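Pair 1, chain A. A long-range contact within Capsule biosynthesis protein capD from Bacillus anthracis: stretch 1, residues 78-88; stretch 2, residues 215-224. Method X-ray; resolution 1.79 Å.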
# COMPACT_ATOMS: atom_id res chain seq x y z
N LYS A 78 -17.80 11.57 -6.95
CA LYS A 78 -17.96 10.65 -5.82
C LYS A 78 -16.61 10.41 -5.12
O LYS A 78 -15.57 10.49 -5.77
CB LYS A 78 -18.55 9.32 -6.33
CG LYS A 78 -19.27 8.51 -5.25
CD LYS A 78 -19.75 7.14 -5.73
CE LYS A 78 -21.04 6.72 -4.98
NZ LYS A 78 -21.42 5.25 -5.17
N GLU A 79 -16.65 10.15 -3.81
CA GLU A 79 -15.50 9.68 -3.03
C GLU A 79 -15.88 8.41 -2.27
O GLU A 79 -16.86 8.39 -1.52
CB GLU A 79 -15.06 10.72 -1.99
CG GLU A 79 -14.81 12.11 -2.54
CD GLU A 79 -16.08 12.96 -2.63
OE1 GLU A 79 -16.95 12.85 -1.73
OE2 GLU A 79 -16.19 13.74 -3.61
N THR A 80 -15.09 7.36 -2.41
CA THR A 80 -15.40 6.05 -1.81
C THR A 80 -14.13 5.42 -1.28
O THR A 80 -13.06 5.54 -1.89
CB THR A 80 -15.96 5.05 -2.85
OG1 THR A 80 -16.97 5.67 -3.67
CG2 THR A 80 -16.57 3.84 -2.13
N PHE A 81 -14.25 4.72 -0.17
CA PHE A 81 -13.18 3.88 0.34
C PHE A 81 -13.70 2.44 0.49
O PHE A 81 -14.68 2.21 1.17
CB PHE A 81 -12.65 4.37 1.70
CG PHE A 81 -11.46 3.57 2.15
CD1 PHE A 81 -10.20 3.87 1.66
CD2 PHE A 81 -11.61 2.49 2.98
CE1 PHE A 81 -9.10 3.10 2.02
CE2 PHE A 81 -10.50 1.72 3.34
CZ PHE A 81 -9.25 2.06 2.86
N ILE A 82 -13.08 1.48 -0.19
CA ILE A 82 -13.46 0.09 0.02
C ILE A 82 -12.42 -0.65 0.91
O ILE A 82 -11.24 -0.73 0.58
CB ILE A 82 -13.65 -0.66 -1.29
CG1 ILE A 82 -14.45 0.19 -2.28
CG2 ILE A 82 -14.30 -2.02 -1.00
CD1 ILE A 82 -15.71 0.74 -1.69
N ASP A 83 -12.90 -1.15 2.04
CA ASP A 83 -12.12 -1.87 3.01
C ASP A 83 -12.26 -3.38 2.78
O ASP A 83 -13.30 -3.97 3.10
CB ASP A 83 -12.60 -1.49 4.43
CG ASP A 83 -11.79 -2.19 5.54
OD1 ASP A 83 -11.10 -3.19 5.27
OD2 ASP A 83 -11.79 -1.70 6.69
N TYR A 84 -11.21 -4.01 2.24
CA TYR A 84 -11.18 -5.47 2.08
C TYR A 84 -10.00 -6.10 2.86
O TYR A 84 -9.35 -7.05 2.45
CB TYR A 84 -11.20 -5.86 0.58
CG TYR A 84 -10.20 -5.06 -0.28
CD1 TYR A 84 -8.96 -5.57 -0.60
CD2 TYR A 84 -10.52 -3.80 -0.75
CE1 TYR A 84 -8.08 -4.84 -1.35
CE2 TYR A 84 -9.64 -3.07 -1.48
CZ TYR A 84 -8.42 -3.60 -1.81
OH TYR A 84 -7.54 -2.84 -2.55
N ARG A 85 -9.80 -5.57 4.06
CA ARG A 85 -8.85 -6.07 4.96
C ARG A 85 -9.37 -7.40 5.51
O ARG A 85 -10.60 -7.58 5.63
CB ARG A 85 -8.67 -5.05 6.08
CG ARG A 85 -7.55 -5.32 7.00
CD ARG A 85 -7.11 -4.03 7.71
NE ARG A 85 -6.13 -4.33 8.76
CZ ARG A 85 -4.86 -4.66 8.52
NH1 ARG A 85 -4.39 -4.76 7.28
NH2 ARG A 85 -4.06 -4.88 9.55
N GLU A 86 -8.46 -8.30 5.84
CA GLU A 86 -8.81 -9.60 6.40
C GLU A 86 -9.55 -9.45 7.72
O GLU A 86 -9.38 -8.48 8.43
CB GLU A 86 -7.59 -10.50 6.59
CG GLU A 86 -6.70 -10.61 5.41
CD GLU A 86 -5.54 -9.63 5.42
OE1 GLU A 86 -5.67 -8.45 5.89
OE2 GLU A 86 -4.48 -10.05 4.91
N THR A 87 -10.38 -10.43 8.03
CA THR A 87 -11.14 -10.43 9.28
C THR A 87 -10.73 -11.63 10.16
O THR A 87 -10.30 -12.69 9.67
CB THR A 87 -12.67 -10.39 8.98
OG1 THR A 87 -12.98 -11.42 8.03
CG2 THR A 87 -13.06 -9.01 8.40
N THR A 88 -10.78 -11.43 11.47
CA THR A 88 -10.31 -12.44 12.38
C THR A 88 -11.28 -13.64 12.40
O THR A 88 -12.51 -13.44 12.43
CB THR A 88 -10.10 -11.86 13.85
OG1 THR A 88 -9.22 -10.73 13.81
CG2 THR A 88 -9.45 -12.86 14.73
N GLY A 215 -18.28 -16.38 5.17
CA GLY A 215 -18.93 -15.26 5.77
C GLY A 215 -18.22 -13.94 5.61
O GLY A 215 -18.67 -12.93 6.15
N TYR A 216 -17.11 -13.94 4.88
CA TYR A 216 -16.35 -12.73 4.70
C TYR A 216 -17.20 -11.66 4.02
O TYR A 216 -17.88 -11.94 3.04
CB TYR A 216 -15.09 -12.97 3.85
CG TYR A 216 -14.31 -11.65 3.75
CD1 TYR A 216 -14.53 -10.75 2.72
CD2 TYR A 216 -13.41 -11.28 4.76
CE1 TYR A 216 -13.85 -9.53 2.66
CE2 TYR A 216 -12.72 -10.05 4.71
CZ TYR A 216 -12.96 -9.18 3.67
OH TYR A 216 -12.32 -7.97 3.62
N LYS A 217 -17.15 -10.43 4.53
CA LYS A 217 -17.83 -9.28 3.92
C LYS A 217 -16.92 -8.05 3.82
O LYS A 217 -16.22 -7.70 4.79
CB LYS A 217 -19.06 -8.89 4.74
CG LYS A 217 -20.16 -9.96 4.74
CD LYS A 217 -20.68 -10.28 3.33
CE LYS A 217 -21.58 -11.52 3.31
NZ LYS A 217 -21.52 -12.24 1.99
N VAL A 218 -16.92 -7.43 2.65
CA VAL A 218 -16.28 -6.12 2.44
C VAL A 218 -17.02 -5.03 3.21
O VAL A 218 -18.21 -5.16 3.46
CB VAL A 218 -16.27 -5.75 0.95
CG1 VAL A 218 -15.72 -4.40 0.76
CG2 VAL A 218 -15.44 -6.75 0.18
N GLU A 219 -16.31 -3.98 3.59
CA GLU A 219 -16.95 -2.77 4.13
C GLU A 219 -16.69 -1.57 3.22
O GLU A 219 -15.54 -1.37 2.76
CB GLU A 219 -16.46 -2.51 5.54
CG GLU A 219 -16.76 -3.67 6.51
CD GLU A 219 -18.27 -3.86 6.81
OE1 GLU A 219 -19.03 -2.89 6.63
OE2 GLU A 219 -18.70 -4.98 7.18
N VAL A 220 -17.76 -0.83 2.92
CA VAL A 220 -17.69 0.43 2.17
C VAL A 220 -17.72 1.52 3.22
O VAL A 220 -18.53 1.47 4.14
CB VAL A 220 -18.82 0.55 1.15
CG1 VAL A 220 -18.78 1.88 0.41
CG2 VAL A 220 -18.74 -0.62 0.18
N ARG A 221 -16.77 2.46 3.13
CA ARG A 221 -16.58 3.48 4.16
C ARG A 221 -16.44 4.81 3.46
O ARG A 221 -16.12 4.87 2.27
CB ARG A 221 -15.35 3.19 5.02
CG ARG A 221 -15.30 1.80 5.65
CD ARG A 221 -14.18 1.72 6.69
NE ARG A 221 -13.89 0.35 7.13
CZ ARG A 221 -14.59 -0.34 8.02
NH1 ARG A 221 -15.65 0.21 8.63
NH2 ARG A 221 -14.24 -1.59 8.32
N LYS A 222 -16.75 5.88 4.19
CA LYS A 222 -16.54 7.24 3.69
C LYS A 222 -15.06 7.61 3.86
O LYS A 222 -14.50 7.41 4.91
CB LYS A 222 -17.40 8.25 4.47
CG LYS A 222 -18.65 8.70 3.71
CD LYS A 222 -18.29 9.46 2.40
CE LYS A 222 -18.98 8.81 1.18
NZ LYS A 222 -18.73 9.57 -0.08
N PRO A 223 -14.43 8.14 2.82
CA PRO A 223 -13.06 8.62 3.10
C PRO A 223 -13.00 9.71 4.18
O PRO A 223 -13.95 10.47 4.33
CB PRO A 223 -12.61 9.17 1.75
CG PRO A 223 -13.44 8.40 0.74
CD PRO A 223 -14.79 8.29 1.40
N VAL A 224 -11.91 9.74 4.95
CA VAL A 224 -11.62 10.88 5.84
C VAL A 224 -11.36 12.06 4.90
O VAL A 224 -10.64 11.92 3.90
CB VAL A 224 -10.38 10.67 6.73
CG1 VAL A 224 -10.26 11.82 7.77
CG2 VAL A 224 -10.41 9.36 7.45
O HOH W 1 -17.03 11.86 0.61

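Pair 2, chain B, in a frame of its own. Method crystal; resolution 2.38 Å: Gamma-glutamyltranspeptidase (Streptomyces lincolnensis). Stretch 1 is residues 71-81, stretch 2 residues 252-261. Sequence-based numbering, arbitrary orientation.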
# COMPACT_ATOMS: atom_id res chain seq x y z
N GLU B 71 27.01 -15.20 1.94
CA GLU B 71 26.65 -15.85 0.68
C GLU B 71 25.15 -16.04 0.49
O GLU B 71 24.43 -16.41 1.43
CB GLU B 71 27.30 -17.24 0.58
CG GLU B 71 28.71 -17.27 -0.01
CD GLU B 71 29.34 -18.66 0.08
OE1 GLU B 71 30.59 -18.72 0.20
OE2 GLU B 71 28.61 -19.68 0.06
N VAL B 72 24.70 -15.84 -0.76
CA VAL B 72 23.35 -16.20 -1.16
C VAL B 72 23.19 -17.72 -1.09
O VAL B 72 23.97 -18.47 -1.68
CB VAL B 72 22.99 -15.66 -2.56
CG1 VAL B 72 21.61 -16.13 -3.02
CG2 VAL B 72 22.99 -14.15 -2.55
N ARG B 73 22.16 -18.16 -0.38
CA ARG B 73 22.01 -19.53 0.05
C ARG B 73 20.54 -19.92 -0.13
O ARG B 73 19.65 -19.10 0.06
CB ARG B 73 22.46 -19.61 1.52
CG ARG B 73 22.92 -20.97 2.02
CD ARG B 73 24.30 -21.35 1.51
NE ARG B 73 24.66 -22.68 2.01
CZ ARG B 73 25.28 -23.65 1.33
NH1 ARG B 73 25.66 -23.49 0.06
NH2 ARG B 73 25.52 -24.81 1.94
N VAL B 74 20.31 -21.16 -0.56
CA VAL B 74 18.96 -21.73 -0.76
C VAL B 74 18.64 -22.65 0.41
O VAL B 74 19.47 -23.46 0.81
CB VAL B 74 18.87 -22.55 -2.07
CG1 VAL B 74 17.58 -23.35 -2.15
CG2 VAL B 74 18.97 -21.65 -3.28
N LEU B 75 17.42 -22.52 0.94
CA LEU B 75 16.90 -23.42 1.97
C LEU B 75 15.74 -24.20 1.37
O LEU B 75 14.66 -23.65 1.13
CB LEU B 75 16.48 -22.64 3.22
CG LEU B 75 15.79 -23.42 4.35
CD1 LEU B 75 16.47 -24.74 4.68
CD2 LEU B 75 15.73 -22.55 5.60
N CYS B 76 15.99 -25.48 1.10
CA CYS B 76 15.05 -26.34 0.42
C CYS B 76 14.02 -26.88 1.39
O CYS B 76 14.32 -27.70 2.26
CB CYS B 76 15.76 -27.52 -0.24
SG CYS B 76 14.58 -28.67 -1.01
N GLY B 77 12.79 -26.41 1.20
CA GLY B 77 11.63 -26.94 1.91
C GLY B 77 10.65 -27.61 0.97
O GLY B 77 9.46 -27.65 1.25
N GLN B 78 11.14 -28.09 -0.17
CA GLN B 78 10.36 -28.96 -1.04
C GLN B 78 10.56 -30.40 -0.61
O GLN B 78 11.68 -30.92 -0.62
CB GLN B 78 10.79 -28.78 -2.48
CG GLN B 78 10.14 -29.76 -3.44
CD GLN B 78 8.64 -29.59 -3.47
OE1 GLN B 78 8.13 -28.59 -3.98
NE2 GLN B 78 7.92 -30.57 -2.92
N GLY B 79 9.47 -31.04 -0.21
CA GLY B 79 9.53 -32.41 0.27
C GLY B 79 9.64 -33.42 -0.85
O GLY B 79 9.47 -33.09 -2.04
N VAL B 80 9.91 -34.66 -0.45
CA VAL B 80 10.14 -35.78 -1.38
C VAL B 80 8.93 -36.72 -1.49
O VAL B 80 8.01 -36.67 -0.68
CB VAL B 80 11.39 -36.62 -1.00
CG1 VAL B 80 12.66 -35.79 -1.13
CG2 VAL B 80 11.28 -37.22 0.41
N ALA B 81 8.98 -37.57 -2.51
CA ALA B 81 8.05 -38.68 -2.64
C ALA B 81 8.24 -39.69 -1.49
O ALA B 81 9.37 -39.86 -1.00
CB ALA B 81 8.23 -39.38 -3.97
N GLY B 252 12.19 -39.27 8.84
CA GLY B 252 13.49 -39.18 8.16
C GLY B 252 13.81 -37.88 7.44
O GLY B 252 14.99 -37.60 7.18
N TRP B 253 12.80 -37.09 7.10
CA TRP B 253 12.98 -35.93 6.21
C TRP B 253 13.19 -34.63 6.96
O TRP B 253 12.48 -34.32 7.90
CB TRP B 253 11.81 -35.78 5.22
CG TRP B 253 12.08 -34.70 4.19
CD1 TRP B 253 12.66 -34.86 2.96
CD2 TRP B 253 11.82 -33.30 4.33
NE1 TRP B 253 12.77 -33.65 2.33
CE2 TRP B 253 12.27 -32.68 3.14
CE3 TRP B 253 11.26 -32.52 5.34
CZ2 TRP B 253 12.15 -31.30 2.93
CZ3 TRP B 253 11.15 -31.15 5.14
CH2 TRP B 253 11.60 -30.56 3.94
N SER B 254 14.18 -33.88 6.51
CA SER B 254 14.47 -32.54 7.00
C SER B 254 14.65 -31.64 5.80
O SER B 254 15.04 -32.09 4.71
CB SER B 254 15.77 -32.51 7.80
OG SER B 254 15.63 -33.19 9.03
N ALA B 255 14.39 -30.36 6.00
CA ALA B 255 14.76 -29.35 5.02
C ALA B 255 16.28 -29.25 5.00
O ALA B 255 16.94 -29.46 6.03
CB ALA B 255 14.13 -28.03 5.38
N THR B 256 16.82 -28.94 3.83
CA THR B 256 18.27 -28.85 3.64
C THR B 256 18.66 -27.53 2.99
O THR B 256 17.82 -26.85 2.41
CB THR B 256 18.80 -29.97 2.74
OG1 THR B 256 18.03 -30.02 1.53
CG2 THR B 256 18.69 -31.30 3.45
N TYR B 257 19.95 -27.20 3.10
CA TYR B 257 20.53 -25.99 2.49
C TYR B 257 21.27 -26.33 1.20
O TYR B 257 21.78 -27.44 1.05
CB TYR B 257 21.52 -25.32 3.45
CG TYR B 257 20.90 -24.55 4.59
CD1 TYR B 257 20.25 -23.33 4.38
CD2 TYR B 257 21.03 -25.00 5.91
CE1 TYR B 257 19.71 -22.60 5.45
CE2 TYR B 257 20.50 -24.29 6.98
CZ TYR B 257 19.84 -23.09 6.74
OH TYR B 257 19.31 -22.38 7.80
N GLU B 258 21.34 -25.37 0.28
CA GLU B 258 22.02 -25.55 -1.01
C GLU B 258 22.62 -24.26 -1.53
O GLU B 258 22.20 -23.17 -1.15
CB GLU B 258 21.06 -26.07 -2.06
CG GLU B 258 20.72 -27.52 -1.85
CD GLU B 258 19.65 -28.03 -2.77
OE1 GLU B 258 19.36 -27.36 -3.80
OE2 GLU B 258 19.12 -29.11 -2.45
N ALA B 259 23.60 -24.40 -2.41
CA ALA B 259 24.07 -23.28 -3.19
C ALA B 259 22.96 -23.00 -4.18
O ALA B 259 22.29 -23.93 -4.63
CB ALA B 259 25.36 -23.63 -3.92
N PRO B 260 22.76 -21.72 -4.54
CA PRO B 260 21.82 -21.39 -5.60
C PRO B 260 22.39 -21.69 -6.97
O PRO B 260 23.60 -21.76 -7.14
CB PRO B 260 21.64 -19.88 -5.46
CG PRO B 260 22.95 -19.41 -4.89
CD PRO B 260 23.38 -20.51 -3.96
N ALA B 261 21.51 -21.89 -7.94
CA ALA B 261 21.87 -21.82 -9.35
C ALA B 261 21.95 -20.34 -9.69
O ALA B 261 21.11 -19.56 -9.26
CB ALA B 261 20.83 -22.52 -10.21

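Two short antiparallel strands, brought together from distant parts of one chain, form the same frame in both pairs: 14 central residues superpose with an RMSD of 0.7 Å, and the strand directions differ by 152° in pair 1 and 147° in pair 2. The register is identical. Phe A81 faces Arg A221 as Val B74 faces Glu B258, and Asp A83 faces Glu A219 as Cys B76 faces Thr B256; these are the hydrogen-bonded pairs, each closed by two backbone bonds. Arg A221 N to Phe A81 O measures 2.9 Å, and its counterpart, Glu B258 N to Val B74 O, 2.7 Å. Between them lie the non-hydrogen-bonded pairs Ile A82 with Val A220 and Leu B75 with Tyr B257. Such a ladder depends on main-chain atoms alone, so it leaves the side chains free to vary.

They vary most plainly on the face carrying Asp A83 and Arg A221. In pair 1 these two residues, diagonal across the ladder, form a salt bridge: Arg A221 NH2 and NE donate to Asp A83 OD2 at 2.9 and 3.0 Å. The matching positions in pair 2 are Glu B258 and Cys B76, which approach without bonding, Cys B76 CB lying 4.3 Å from Glu B258 OE2; both carboxylate oxygens of Glu B258 are satisfied elsewhere in the structure.

The central pair makes apolar contacts in both, though in pair 2 Arg B73 CG also comes within 4.3 Å of Tyr B257 CD1. Ile A82 CD1 meets Val A220 CG2 at 3.8 Å, whereas in pair 2 an aromatic ring replaces the valine and Leu B75 CD1 sits over its face, 4.1 Å from the centroid of the Tyr B257 ring. Ile A82 also reaches Val A218, CG2 to CG1 at 3.3 Å; Leu B75 CD1 touches the smaller Ala B255 CB at 4.1 Å.

At one end a proline is common to both. Pro A223 CG lies 4.2 Å from Phe A81 CB, and Pro B260 CB 3.9 Å from Val B74 CG2. Beside it, Lys A222 NZ donates to Glu A79 O at 2.6 Å, a bond for which Ala B259 has no side-chain group.

At the other end an aromatic residue covers the loop after the first strand. Tyr A216 OH donates to Arg A85 O at 2.7 Å, pinning that loop through a polar bond. Trp B253 instead packs against it, with CD1 3.7 Å from Val B80 CG2 and CZ2 3.9 Å from Gly B79 CA. One backbone frame thus accommodates polar and apolar solutions alike.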